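Local coordinates for Chains: A (PDB 6ZMG), which binds S-adenosyl-L-homocysteine between the subunits of a trimer and is probably an enzyme acting on S-adenosyl-L-methionine, at residues G9-R14 with I76-G81; L19-K24 with F102-V107; V52-V57 with E69-I74. All coordinates share one frame; numbering follows the deposited sequence. Where two conformers were deposited one is given.

Contact 1 (G9-R14 with I76-G81); sequences GGFSAR and IIDLEG. With SAH (S-adenosyl-L-homocysteine), chain D.
The antiparallel ladder of strands 11-21 and 66-77 runs out where Ser12 faces Ile77, at the adenine end of a bound S-adenosyl-L-homocysteine. Around them the bonding follows the alternation of such a ladder. Ala13 and Ile76 make the hydrogen-bonded pair, with Ala13 N reaching Ile76 O at 2.8 Å and Ile76 N returning to Ala13 O. One step on, Asp78 N gives its hydrogen to Phe11 O at 3.0 Å. Because Ser12 and Ile77 form a non-hydrogen-bonded pair, the amide of Ile77 is turned away from segment 9-14, and the adenine takes it up as another strand would. Ile77 N donates to N1 of the ligand at 2.9 Å, nearly straight at 167°, and N6 of the ligand donates to Ile77 O at 2.8 Å. The site spans two chains, since Glu69 and Ser71 of the second subunit bind the same ligand. Beside the amine lies Leu79, whose CD1 comes to 3.3 Å from the ligand N6. With an alanine here both methyls are gone, which would probably leave the adenine amine without this apolar wall and open a gap beside its bond to Ile77 O. The strand closes with an Asx turn: Asp78 has CG anti to the backbone N (chi1 178°), which brings the carboxylate round beside Phe11, and Glu80 N meets Asp78 OD1 at 3.0 Å from above the carboxylate plane. Asp78 OD2 accepts from Leu82 N and also from a water 2.8 Å away that takes the hydrogen of Phe11 N. A second water bridges Phe11 O and Asp78 O, while the aromatic ring of Phe11 packs on Phe87 of helix 84-101.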
loop_
_atom_site.group_PDB
_atom_site.type_symbol
_atom_site.label_atom_id
_atom_site.label_comp_id
_atom_site.label_asym_id
_atom_site.label_seq_id
_atom_site.Cartn_x
_atom_site.Cartn_y
_atom_site.Cartn_z
ATOM N N GLY A 9 -8.997 17.323 8.333
ATOM C CA GLY A 9 -8.262 16.664 9.380
ATOM C C GLY A 9 -7.368 15.551 8.904
ATOM O O GLY A 9 -6.789 14.836 9.724
ATOM N N GLY A 10 -7.262 15.379 7.593
ATOM C CA GLY A 10 -6.375 14.376 7.055
ATOM C C GLY A 10 -6.837 12.957 7.283
ATOM O O GLY A 10 -6.032 12.107 7.680
ATOM N N PHE A 11 -8.110 12.672 7.045
ATOM C CA PHE A 11 -8.591 11.310 7.213
ATOM C C PHE A 11 -8.349 10.475 5.966
ATOM O O PHE A 11 -8.407 10.960 4.826
ATOM C CB PHE A 11 -10.073 11.311 7.580
ATOM C CG PHE A 11 -10.343 12.045 8.838
ATOM C CD1 PHE A 11 -9.842 11.566 10.039
ATOM C CD2 PHE A 11 -11.038 13.239 8.830
ATOM C CE1 PHE A 11 -10.048 12.254 11.217
ATOM C CE2 PHE A 11 -11.252 13.932 10.010
ATOM C CZ PHE A 11 -10.750 13.433 11.206
ATOM N N SER A 12 -8.078 9.196 6.212
ATOM C CA SER A 12 -7.967 8.200 5.165
ATOM C C SER A 12 -8.375 6.857 5.746
ATOM O O SER A 12 -8.516 6.689 6.961
ATOM C CB SER A 12 -6.546 8.139 4.612
ATOM O OG SER A 12 -5.612 7.664 5.575
ATOM N N ALA A 13 -8.584 5.900 4.853
ATOM C CA ALA A 13 -8.970 4.573 5.270
ATOM C C ALA A 13 -8.392 3.543 4.320
ATOM O O ALA A 13 -8.068 3.832 3.161
ATOM C CB ALA A 13 -10.493 4.406 5.273
ATOM N N ARG A 14 -8.280 2.329 4.844
ATOM C CA ARG A 14 -7.952 1.134 4.085
ATOM C C ARG A 14 -9.001 0.083 4.417
ATOM O O ARG A 14 -9.346 -0.113 5.591
ATOM C CB ARG A 14 -6.570 0.594 4.464
ATOM C CG ARG A 14 -5.420 1.448 4.059
ATOM C CD ARG A 14 -4.176 0.570 3.936
ATOM N NE ARG A 14 -3.738 0.028 5.219
ATOM C CZ ARG A 14 -2.682 -0.764 5.382
ATOM N NH1 ARG A 14 -1.958 -1.156 4.335
ATOM N NH2 ARG A 14 -2.361 -1.189 6.598
ATOM N N ILE A 76 -8.729 4.923 0.542
ATOM C CA ILE A 76 -9.586 6.096 0.432
ATOM C C ILE A 76 -8.910 7.252 1.152
ATOM O O ILE A 76 -8.710 7.190 2.369
ATOM C CB ILE A 76 -10.975 5.850 1.044
ATOM C CG1 ILE A 76 -11.714 4.757 0.286
ATOM C CG2 ILE A 76 -11.800 7.152 1.058
ATOM C CD1 ILE A 76 -12.933 4.216 1.023
ATOM N N ILE A 77 -8.560 8.299 0.412
ATOM C CA ILE A 77 -8.103 9.559 0.998
ATOM C C ILE A 77 -9.279 10.524 0.965
ATOM O O ILE A 77 -9.877 10.741 -0.096
ATOM C CB ILE A 77 -6.900 10.134 0.231
ATOM C CG1 ILE A 77 -5.745 9.130 0.217
ATOM C CG2 ILE A 77 -6.452 11.470 0.841
ATOM C CD1 ILE A 77 -4.645 9.498 -0.702
ATOM N N ASP A 78 -9.632 11.094 2.112
ATOM C CA ASP A 78 -10.748 12.034 2.139
ATOM C C ASP A 78 -10.321 13.338 1.481
ATOM O O ASP A 78 -9.466 14.046 2.014
ATOM C CB ASP A 78 -11.182 12.300 3.577
ATOM C CG ASP A 78 -12.305 13.319 3.666
ATOM O OD1 ASP A 78 -13.057 13.446 2.675
ATOM O OD2 ASP A 78 -12.428 13.996 4.717
ATOM N N LEU A 79 -10.923 13.686 0.347
ATOM C CA LEU A 79 -10.668 14.962 -0.305
ATOM C C LEU A 79 -11.744 16.001 -0.047
ATOM O O LEU A 79 -11.670 17.098 -0.608
ATOM C CB LEU A 79 -10.574 14.780 -1.817
ATOM C CG LEU A 79 -9.612 13.688 -2.255
ATOM C CD1 LEU A 79 -9.720 13.514 -3.748
ATOM C CD2 LEU A 79 -8.197 14.018 -1.809
ATOM N N GLU A 80 -12.753 15.681 0.761
ATOM C CA GLU A 80 -13.881 16.575 0.968
ATOM C C GLU A 80 -13.856 17.276 2.316
ATOM O O GLU A 80 -14.763 18.074 2.603
ATOM C CB GLU A 80 -15.198 15.805 0.849
ATOM C CG GLU A 80 -15.408 15.124 -0.466
ATOM C CD GLU A 80 -16.822 14.620 -0.593
ATOM O OE1 GLU A 80 -17.656 15.343 -1.173
ATOM O OE2 GLU A 80 -17.108 13.525 -0.071
ATOM N N GLY A 81 -12.857 16.999 3.153
ATOM C CA GLY A 81 -12.757 17.649 4.444
ATOM C C GLY A 81 -13.902 17.298 5.370
ATOM O O GLY A 81 -14.493 18.170 6.014
HETATM N N SAH D . -6.190 10.336 -15.109
HETATM C CA SAH D . -6.575 11.283 -14.051
HETATM C CB SAH D . -5.864 10.930 -12.716
HETATM C CG SAH D . -6.871 10.874 -11.593
HETATM S SD SAH D . -6.174 10.699 -9.939
HETATM C C SAH D . -6.259 12.749 -14.381
HETATM O O SAH D . -6.355 13.612 -13.537
HETATM O OXT SAH D . -5.940 12.983 -15.606
HETATM C "C5'" SAH D . -4.954 9.373 -10.126
HETATM C "C4'" SAH D . -5.193 8.208 -9.183
HETATM O "O4'" SAH D . -5.264 8.680 -7.817
HETATM C "C3'" SAH D . -6.518 7.485 -9.362
HETATM O "O3'" SAH D . -6.511 6.557 -10.439
HETATM C "C2'" SAH D . -6.652 6.756 -8.020
HETATM O "O2'" SAH D . -5.886 5.558 -8.083
HETATM C "C1'" SAH D . -6.019 7.759 -7.053
HETATM N N9 SAH D . -7.002 8.519 -6.289
HETATM C C8 SAH D . -7.661 9.659 -6.683
HETATM N N7 SAH D . -8.426 10.176 -5.743
HETATM C C5 SAH D . -8.259 9.313 -4.673
HETATM C C6 SAH D . -8.748 9.340 -3.352
HETATM N N6 SAH D . -9.552 10.295 -2.868
HETATM N N1 SAH D . -8.348 8.349 -2.524
HETATM C C2 SAH D . -7.533 7.401 -2.993
HETATM N N3 SAH D . -7.002 7.279 -4.207
HETATM C C4 SAH D . -7.398 8.280 -5.004
HETATM O O HOH W 1 -9.986 14.652 5.881
HETATM O O HOH W 2 -7.703 13.430 3.941
#

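Contact 2 (L19-K24 with F102-V107); sequences LNVGDK and FKQESV. With SAH (S-adenosyl-L-homocysteine), chain B.
The closest CA atoms of the two segments, those of Val21 and Lys103, are 6.3 Å apart, and no strand bridge joins them. On one side, Val21 to Lys24 forms a type II' turn with Gly22 at its positive-phi corner, and the backbones of Val21 and Lys24 exchange two hydrogen bonds across it. On the other, Lys103 is the C-prime residue of a Schellman motif: Gln104 N turns back to Arg99 O and Lys103 N to Glu100 O, ending helix 84-101 before strand 106-113 begins. What joins these two turns is one amide. The bend of Gln104 at chi2 (-66°) turns its amide back toward the carbonyl of Phe102, and both hydrogens of NE2 are used: one goes to Asn20 O at 2.9 Å, the other to Phe102 O at 2.8 Å. The second bond is almost straight at 177° and lies in the plane of the amide, although it reaches the Phe102 carbonyl from above that carbonyl's plane. With NE2 committed to two acceptors, the rotation of the amide is settled, and OE1 faces the ligand, accepting from the amino N of S-adenosyl-L-homocysteine at 2.7 Å. At this amino-acid end of the site the ligand's carboxylate is gripped by successive backbone amides as strand 106-113 starts, Glu105 N lying 2.9 Å from OXT and Ser106 N donating to O. A water donates to OXT at 2.7 Å and to Lys103 O, and accepts from Gly22 N, tying both turns to the ligand. The methyls of Val21 lie against backbone carbonyls, CG2 3.8 Å from Phe102 O and CG1 near Lys103 O, and CG2 also approaches CB of Lys103. The Phe102 ring meets Tyr27 edge-to-face.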
loop_
_atom_site.group_PDB
_atom_site.type_symbol
_atom_site.label_atom_id
_atom_site.label_comp_id
_atom_site.label_asym_id
_atom_site.label_seq_id
_atom_site.Cartn_x
_atom_site.Cartn_y
_atom_site.Cartn_z
ATOM N N LEU A 19 -11.929 -12.183 -2.004
ATOM C CA LEU A 19 -12.684 -12.565 -3.188
ATOM C C LEU A 19 -13.027 -14.045 -3.217
ATOM O O LEU A 19 -13.728 -14.484 -4.140
ATOM C CB LEU A 19 -11.941 -12.159 -4.466
ATOM C CG LEU A 19 -11.600 -10.674 -4.532
ATOM C CD1 LEU A 19 -10.713 -10.361 -5.702
ATOM C CD2 LEU A 19 -12.837 -9.799 -4.608
ATOM N N ASN A 20 -12.579 -14.812 -2.224
ATOM C CA ASN A 20 -13.090 -16.151 -1.995
ATOM C C ASN A 20 -14.375 -16.068 -1.185
ATOM O O ASN A 20 -14.506 -15.231 -0.288
ATOM C CB ASN A 20 -12.124 -16.973 -1.140
ATOM C CG ASN A 20 -11.110 -17.757 -1.940
ATOM O OD1 ASN A 20 -10.804 -17.457 -3.089
ATOM N ND2 ASN A 20 -10.563 -18.779 -1.306
ATOM N N VAL A 21 -15.310 -16.956 -1.484
ATOM C CA VAL A 21 -16.408 -17.275 -0.586
ATOM C C VAL A 21 -16.070 -18.640 -0.008
ATOM O O VAL A 21 -16.071 -19.652 -0.723
ATOM C CB VAL A 21 -17.756 -17.273 -1.305
ATOM C CG1 VAL A 21 -18.849 -17.631 -0.328
ATOM C CG2 VAL A 21 -18.011 -15.915 -1.918
ATOM N N GLY A 22 -15.757 -18.662 1.278
ATOM C CA GLY A 22 -15.169 -19.861 1.845
ATOM C C GLY A 22 -13.862 -20.193 1.156
ATOM O O GLY A 22 -12.983 -19.341 1.006
ATOM N N ASP A 23 -13.704 -21.431 0.719
ATOM C CA ASP A 23 -12.489 -21.771 -0.007
ATOM C C ASP A 23 -12.654 -21.702 -1.526
ATOM O O ASP A 23 -11.773 -22.177 -2.250
ATOM C CB ASP A 23 -11.946 -23.121 0.458
ATOM C CG ASP A 23 -12.882 -24.243 0.167
ATOM O OD1 ASP A 23 -13.902 -23.997 -0.515
ATOM O OD2 ASP A 23 -12.584 -25.371 0.615
ATOM N N LYS A 24 -13.732 -21.069 -2.028
ATOM C CA LYS A 24 -14.010 -20.998 -3.463
ATOM C C LYS A 24 -13.714 -19.623 -4.038
ATOM O O LYS A 24 -14.405 -18.647 -3.693
ATOM C CB LYS A 24 -15.473 -21.318 -3.722
ATOM C CG LYS A 24 -15.832 -21.392 -5.185
ATOM C CD LYS A 24 -17.291 -21.831 -5.334
ATOM C CE LYS A 24 -17.636 -22.187 -6.766
ATOM N NZ LYS A 24 -18.125 -21.012 -7.526
ATOM N N PHE A 102 -20.374 -9.354 -0.777
ATOM C CA PHE A 102 -19.411 -10.357 -1.214
ATOM C C PHE A 102 -19.432 -11.601 -0.344
ATOM O O PHE A 102 -18.572 -12.472 -0.502
ATOM C CB PHE A 102 -18.042 -9.716 -1.382
ATOM C CG PHE A 102 -18.029 -8.734 -2.507
ATOM C CD1 PHE A 102 -18.097 -9.196 -3.811
ATOM C CD2 PHE A 102 -18.097 -7.369 -2.282
ATOM C CE1 PHE A 102 -18.142 -8.324 -4.872
ATOM C CE2 PHE A 102 -18.169 -6.483 -3.344
ATOM C CZ PHE A 102 -18.174 -6.956 -4.640
ATOM N N LYS A 103 -20.435 -11.728 0.525
ATOM C CA LYS A 103 -20.663 -12.967 1.273
ATOM C C LYS A 103 -19.441 -13.334 2.108
ATOM O O LYS A 103 -19.044 -14.502 2.205
ATOM C CB LYS A 103 -21.085 -14.105 0.346
ATOM C CG LYS A 103 -22.345 -13.799 -0.378
ATOM C CD LYS A 103 -22.749 -14.959 -1.234
ATOM C CE LYS A 103 -24.074 -14.776 -1.845
ATOM N NZ LYS A 103 -24.426 -16.040 -2.511
ATOM N N GLN A 104 -18.833 -12.318 2.710
ATOM C CA GLN A 104 -17.580 -12.481 3.429
ATOM C C GLN A 104 -17.814 -12.710 4.915
ATOM O O GLN A 104 -18.742 -12.167 5.509
ATOM C CB GLN A 104 -16.705 -11.237 3.260
ATOM C CG GLN A 104 -16.300 -10.942 1.839
ATOM C CD GLN A 104 -15.407 -12.023 1.316
ATOM O OE1 GLN A 104 -14.272 -12.156 1.768
ATOM N NE2 GLN A 104 -15.923 -12.841 0.392
ATOM N N GLU A 105 -16.930 -13.494 5.524
ATOM C CA GLU A 105 -16.987 -13.660 6.969
ATOM C C GLU A 105 -16.410 -12.451 7.689
ATOM O O GLU A 105 -16.904 -12.067 8.754
ATOM C CB GLU A 105 -16.228 -14.921 7.357
ATOM C CG GLU A 105 -16.266 -15.285 8.795
ATOM C CD GLU A 105 -15.399 -16.512 9.036
ATOM O OE1 GLU A 105 -14.154 -16.418 9.186
ATOM O OE2 GLU A 105 -15.978 -17.597 9.018
ATOM N N SER A 106 -15.347 -11.868 7.145
ATOM C CA SER A 106 -14.714 -10.717 7.752
ATOM C C SER A 106 -14.327 -9.740 6.656
ATOM O O SER A 106 -13.936 -10.141 5.558
ATOM C CB SER A 106 -13.391 -11.086 8.454
ATOM O OG SER A 106 -13.572 -12.060 9.462
ATOM N N VAL A 107 -14.420 -8.451 6.981
ATOM C CA VAL A 107 -13.807 -7.362 6.221
ATOM C C VAL A 107 -13.018 -6.527 7.222
ATOM O O VAL A 107 -13.509 -6.236 8.316
ATOM C CB VAL A 107 -14.862 -6.507 5.490
ATOM C CG1 VAL A 107 -14.273 -5.219 4.990
ATOM C CG2 VAL A 107 -15.463 -7.308 4.322
HETATM N N SAH B . -12.741 -14.371 2.136
HETATM C CA SAH B . -12.503 -14.105 3.563
HETATM C CB SAH B . -11.807 -12.729 3.754
HETATM C CG SAH B . -10.600 -12.880 4.647
HETATM S SD SAH B . -9.815 -11.336 5.151
HETATM C C SAH B . -13.776 -14.113 4.421
HETATM O O SAH B . -13.755 -13.736 5.571
HETATM O OXT SAH B . -14.826 -14.587 3.846
HETATM C "C5'" SAH B . -9.685 -10.398 3.606
HETATM C "C4'" SAH B . -8.263 -9.982 3.282
HETATM O "O4'" SAH B . -7.689 -9.258 4.395
HETATM C "C3'" SAH B . -7.279 -11.123 3.075
HETATM O "O3'" SAH B . -7.359 -11.706 1.781
HETATM C "C2'" SAH B . -5.937 -10.407 3.264
HETATM O "O2'" SAH B . -5.593 -9.769 2.039
HETATM C "C1'" SAH B . -6.280 -9.375 4.341
HETATM N N9 SAH B . -5.816 -9.756 5.671
HETATM C C8 SAH B . -6.454 -10.574 6.572
HETATM N N7 SAH B . -5.835 -10.663 7.731
HETATM C C5 SAH B . -4.719 -9.859 7.570
HETATM C C6 SAH B . -3.692 -9.478 8.457
HETATM N N6 SAH B . -3.608 -9.889 9.728
HETATM N N1 SAH B . -2.757 -8.621 7.989
HETATM C C2 SAH B . -2.842 -8.195 6.727
HETATM N N3 SAH B . -3.764 -8.474 5.809
HETATM C C4 SAH B . -4.689 -9.309 6.299
HETATM O O HOH W 3 -16.723 -16.131 2.718
#

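Contact 3 (V52-V57 with E69-I74); sequences VAQRGV and ENSVQI. With SAH (S-adenosyl-L-homocysteine), chain B.
Directly against the ribose of S-adenosyl-L-homocysteine lie Glu69 and Gly56, a hydrogen-bonded pair in the hairpin of strands 49-59 and 66-77. The CA of Gly56 is 3.3 Å from the ligand O3', and any CB there would collide with that hydroxyl. Glu69 places CG between its backbone N and carbonyl carbon (chi1 59°) and then extends, and its carboxylate bridges the ribose and the amino group: OE2 accepts from O3' at 2.6 Å and OE1 from the amino N at 2.8 Å. On the same face, Ser71 OG shares a hydrogen bond with O2' at 2.8 Å. Gln54, paired with Ser71, brings its NE2 close to both, 3.1 Å from Ser71 OG and 3.2 Å from the ligand O2'. A second shell positions these groups. Asn20 N donates to Glu69 OE1, giving that oxygen another partner, and Gln73 NE2 donates to Gln54 OE1 at 3.0 Å with the two amide planes 66° apart. Ser50 of the third subunit completes the ligand's hold on this face. On the face of Arg55 and Asn70, Arg55 folds back twice along its chain until NH1 donates to Asn70 OD1 at 2.8 Å, from well above the carbonyl plane; here the link to the third subunit is the salt bridge from the same guanidinium to its Glu30, where a strand of that chain also extends the sheet. Back at the ligand, one carboxylate holding both the amino group and O3' would probably restrict how far the homocysteine arm can swing from the ribose.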
loop_
_atom_site.group_PDB
_atom_site.type_symbol
_atom_site.label_atom_id
_atom_site.label_comp_id
_atom_site.label_asym_id
_atom_site.label_seq_id
_atom_site.Cartn_x
_atom_site.Cartn_y
_atom_site.Cartn_z
ATOM N N VAL A 52 -6.288 -1.984 -4.942
ATOM C CA VAL A 52 -5.057 -2.733 -5.158
ATOM C C VAL A 52 -5.369 -4.223 -5.086
ATOM O O VAL A 52 -5.887 -4.711 -4.072
ATOM C CB VAL A 52 -3.997 -2.360 -4.105
ATOM C CG1 VAL A 52 -2.735 -3.175 -4.276
ATOM C CG2 VAL A 52 -3.695 -0.861 -4.132
ATOM N N ALA A 53 -5.013 -4.944 -6.146
ATOM C CA ALA A 53 -5.130 -6.392 -6.139
ATOM C C ALA A 53 -4.035 -7.010 -5.289
ATOM O O ALA A 53 -2.883 -6.575 -5.304
ATOM C CB ALA A 53 -5.001 -6.935 -7.557
ATOM N N GLN A 54 -4.399 -8.052 -4.563
ATOM C CA GLN A 54 -3.490 -8.699 -3.654
ATOM C C GLN A 54 -3.742 -10.195 -3.669
ATOM O O GLN A 54 -4.801 -10.669 -4.090
ATOM C CB GLN A 54 -3.759 -8.311 -2.198
ATOM C CG GLN A 54 -4.044 -6.863 -1.966
ATOM C CD GLN A 54 -4.091 -6.533 -0.492
ATOM O OE1 GLN A 54 -3.362 -5.665 -0.015
ATOM N NE2 GLN A 54 -5.003 -7.177 0.228
ATOM N N ARG A 55 -2.770 -10.920 -3.140
ATOM C CA ARG A 55 -2.994 -12.252 -2.609
ATOM C C ARG A 55 -3.113 -12.116 -1.098
ATOM O O ARG A 55 -2.332 -11.403 -0.466
ATOM C CB ARG A 55 -1.856 -13.202 -2.981
ATOM C CG ARG A 55 -1.744 -13.458 -4.473
ATOM C CD ARG A 55 -2.893 -14.271 -5.012
ATOM N NE ARG A 55 -2.738 -15.673 -4.674
ATOM C CZ ARG A 55 -3.713 -16.569 -4.733
ATOM N NH1 ARG A 55 -4.948 -16.216 -5.091
ATOM N NH2 ARG A 55 -3.443 -17.823 -4.426
ATOM N N GLY A 56 -4.097 -12.786 -0.524
ATOM C CA GLY A 56 -4.347 -12.711 0.896
ATOM C C GLY A 56 -4.303 -14.099 1.494
ATOM O O GLY A 56 -4.721 -15.073 0.867
ATOM N N VAL A 57 -3.819 -14.173 2.729
ATOM C CA VAL A 57 -3.842 -15.381 3.535
ATOM C C VAL A 57 -4.670 -15.083 4.768
ATOM O O VAL A 57 -4.450 -14.066 5.435
ATOM C CB VAL A 57 -2.416 -15.791 3.923
ATOM C CG1 VAL A 57 -2.464 -16.978 4.867
ATOM C CG2 VAL A 57 -1.632 -16.094 2.682
ATOM N N GLU A 69 -6.348 -16.487 -1.016
ATOM C CA GLU A 69 -7.332 -15.979 -1.954
ATOM C C GLU A 69 -6.755 -14.775 -2.679
ATOM O O GLU A 69 -5.730 -14.214 -2.287
ATOM C CB GLU A 69 -8.613 -15.526 -1.230
ATOM C CG GLU A 69 -8.362 -14.438 -0.191
ATOM C CD GLU A 69 -9.617 -13.979 0.553
ATOM O OE1 GLU A 69 -10.733 -14.465 0.250
ATOM O OE2 GLU A 69 -9.476 -13.144 1.479
ATOM N N ASN A 70 -7.430 -14.371 -3.739
ATOM C CA ASN A 70 -7.250 -13.014 -4.215
ATOM C C ASN A 70 -8.034 -12.081 -3.302
ATOM O O ASN A 70 -9.106 -12.432 -2.815
ATOM C CB ASN A 70 -7.794 -12.875 -5.629
ATOM C CG ASN A 70 -7.018 -13.693 -6.641
ATOM O OD1 ASN A 70 -5.815 -13.923 -6.505
ATOM N ND2 ASN A 70 -7.702 -14.097 -7.693
ATOM N N SER A 71 -7.524 -10.871 -3.108
ATOM C CA SER A 71 -8.233 -9.882 -2.309
ATOM C C SER A 71 -7.957 -8.490 -2.863
ATOM O O SER A 71 -7.175 -8.307 -3.812
ATOM C CB SER A 71 -7.886 -10.025 -0.823
ATOM O OG SER A 71 -6.535 -9.719 -0.615
ATOM N N VAL A 72 -8.634 -7.507 -2.269
ATOM C CA VAL A 72 -8.571 -6.127 -2.715
ATOM C C VAL A 72 -8.325 -5.242 -1.515
ATOM O O VAL A 72 -8.985 -5.389 -0.482
ATOM C CB VAL A 72 -9.872 -5.686 -3.408
ATOM C CG1 VAL A 72 -9.731 -4.259 -3.897
ATOM C CG2 VAL A 72 -10.193 -6.645 -4.536
ATOM N N GLN A 73 -7.341 -4.369 -1.636
ATOM C CA GLN A 73 -7.106 -3.316 -0.663
ATOM C C GLN A 73 -7.669 -2.022 -1.248
ATOM O O GLN A 73 -7.193 -1.533 -2.281
ATOM C CB GLN A 73 -5.619 -3.211 -0.347
ATOM C CG GLN A 73 -5.316 -2.112 0.637
ATOM C CD GLN A 73 -3.844 -1.820 0.829
ATOM O OE1 GLN A 73 -3.499 -0.747 1.319
ATOM N NE2 GLN A 73 -2.974 -2.784 0.505
ATOM N N ILE A 74 -8.709 -1.492 -0.608
ATOM C CA ILE A 74 -9.301 -0.219 -1.011
ATOM C C ILE A 74 -8.638 0.882 -0.198
ATOM O O ILE A 74 -8.607 0.811 1.035
ATOM C CB ILE A 74 -10.819 -0.203 -0.771
ATOM C CG1 ILE A 74 -11.494 -1.428 -1.373
ATOM C CG2 ILE A 74 -11.431 1.078 -1.351
ATOM C CD1 ILE A 74 -12.954 -1.522 -1.022
HETATM N N SAH B . -12.741 -14.371 2.136
HETATM C CA SAH B . -12.503 -14.105 3.563
HETATM C CB SAH B . -11.807 -12.729 3.754
HETATM C CG SAH B . -10.600 -12.880 4.647
HETATM S SD SAH B . -9.815 -11.336 5.151
HETATM C C SAH B . -13.776 -14.113 4.421
HETATM O O SAH B . -13.755 -13.736 5.571
HETATM O OXT SAH B . -14.826 -14.587 3.846
HETATM C "C5'" SAH B . -9.685 -10.398 3.606
HETATM C "C4'" SAH B . -8.263 -9.982 3.282
HETATM O "O4'" SAH B . -7.689 -9.258 4.395
HETATM C "C3'" SAH B . -7.279 -11.123 3.075
HETATM O "O3'" SAH B . -7.359 -11.706 1.781
HETATM C "C2'" SAH B . -5.937 -10.407 3.264
HETATM O "O2'" SAH B . -5.593 -9.769 2.039
HETATM C "C1'" SAH B . -6.280 -9.375 4.341
HETATM N N9 SAH B . -5.816 -9.756 5.671
HETATM C C8 SAH B . -6.454 -10.574 6.572
HETATM N N7 SAH B . -5.835 -10.663 7.731
HETATM C C5 SAH B . -4.719 -9.859 7.570
HETATM C C6 SAH B . -3.692 -9.478 8.457
HETATM N N6 SAH B . -3.608 -9.889 9.728
HETATM N N1 SAH B . -2.757 -8.621 7.989
HETATM C C2 SAH B . -2.842 -8.195 6.727
HETATM N N3 SAH B . -3.764 -8.474 5.809
HETATM C C4 SAH B . -4.689 -9.309 6.299
HETATM O O HOH W 4 -4.924 -10.844 -7.010
#

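Overall arrangement
All three contacts are largely buried and belong to one antiparallel sheet, strand 11-21 serving contacts 1 and 2 and strand 66-77 serving contacts 1 and 3. Contacts 1 and 2 lie on opposite sides of the chain's centre, about 27 Å apart between centres, and serve different ligand molecules. Contact 1 offers backbone to adenine, contact 2 combines turn amides with a glutamine at the amino-acid end, and contact 3 uses side chains on ribose and amino group. Contacts 2 and 3 touch, sharing one ligand; Leu19 joins them by meeting Asn70 and Val72. Contacts 2 and 3 each include exposed residues (Lys103; Ala53 and Asn70), whereas none of the touching residues of contact 1 is exposed.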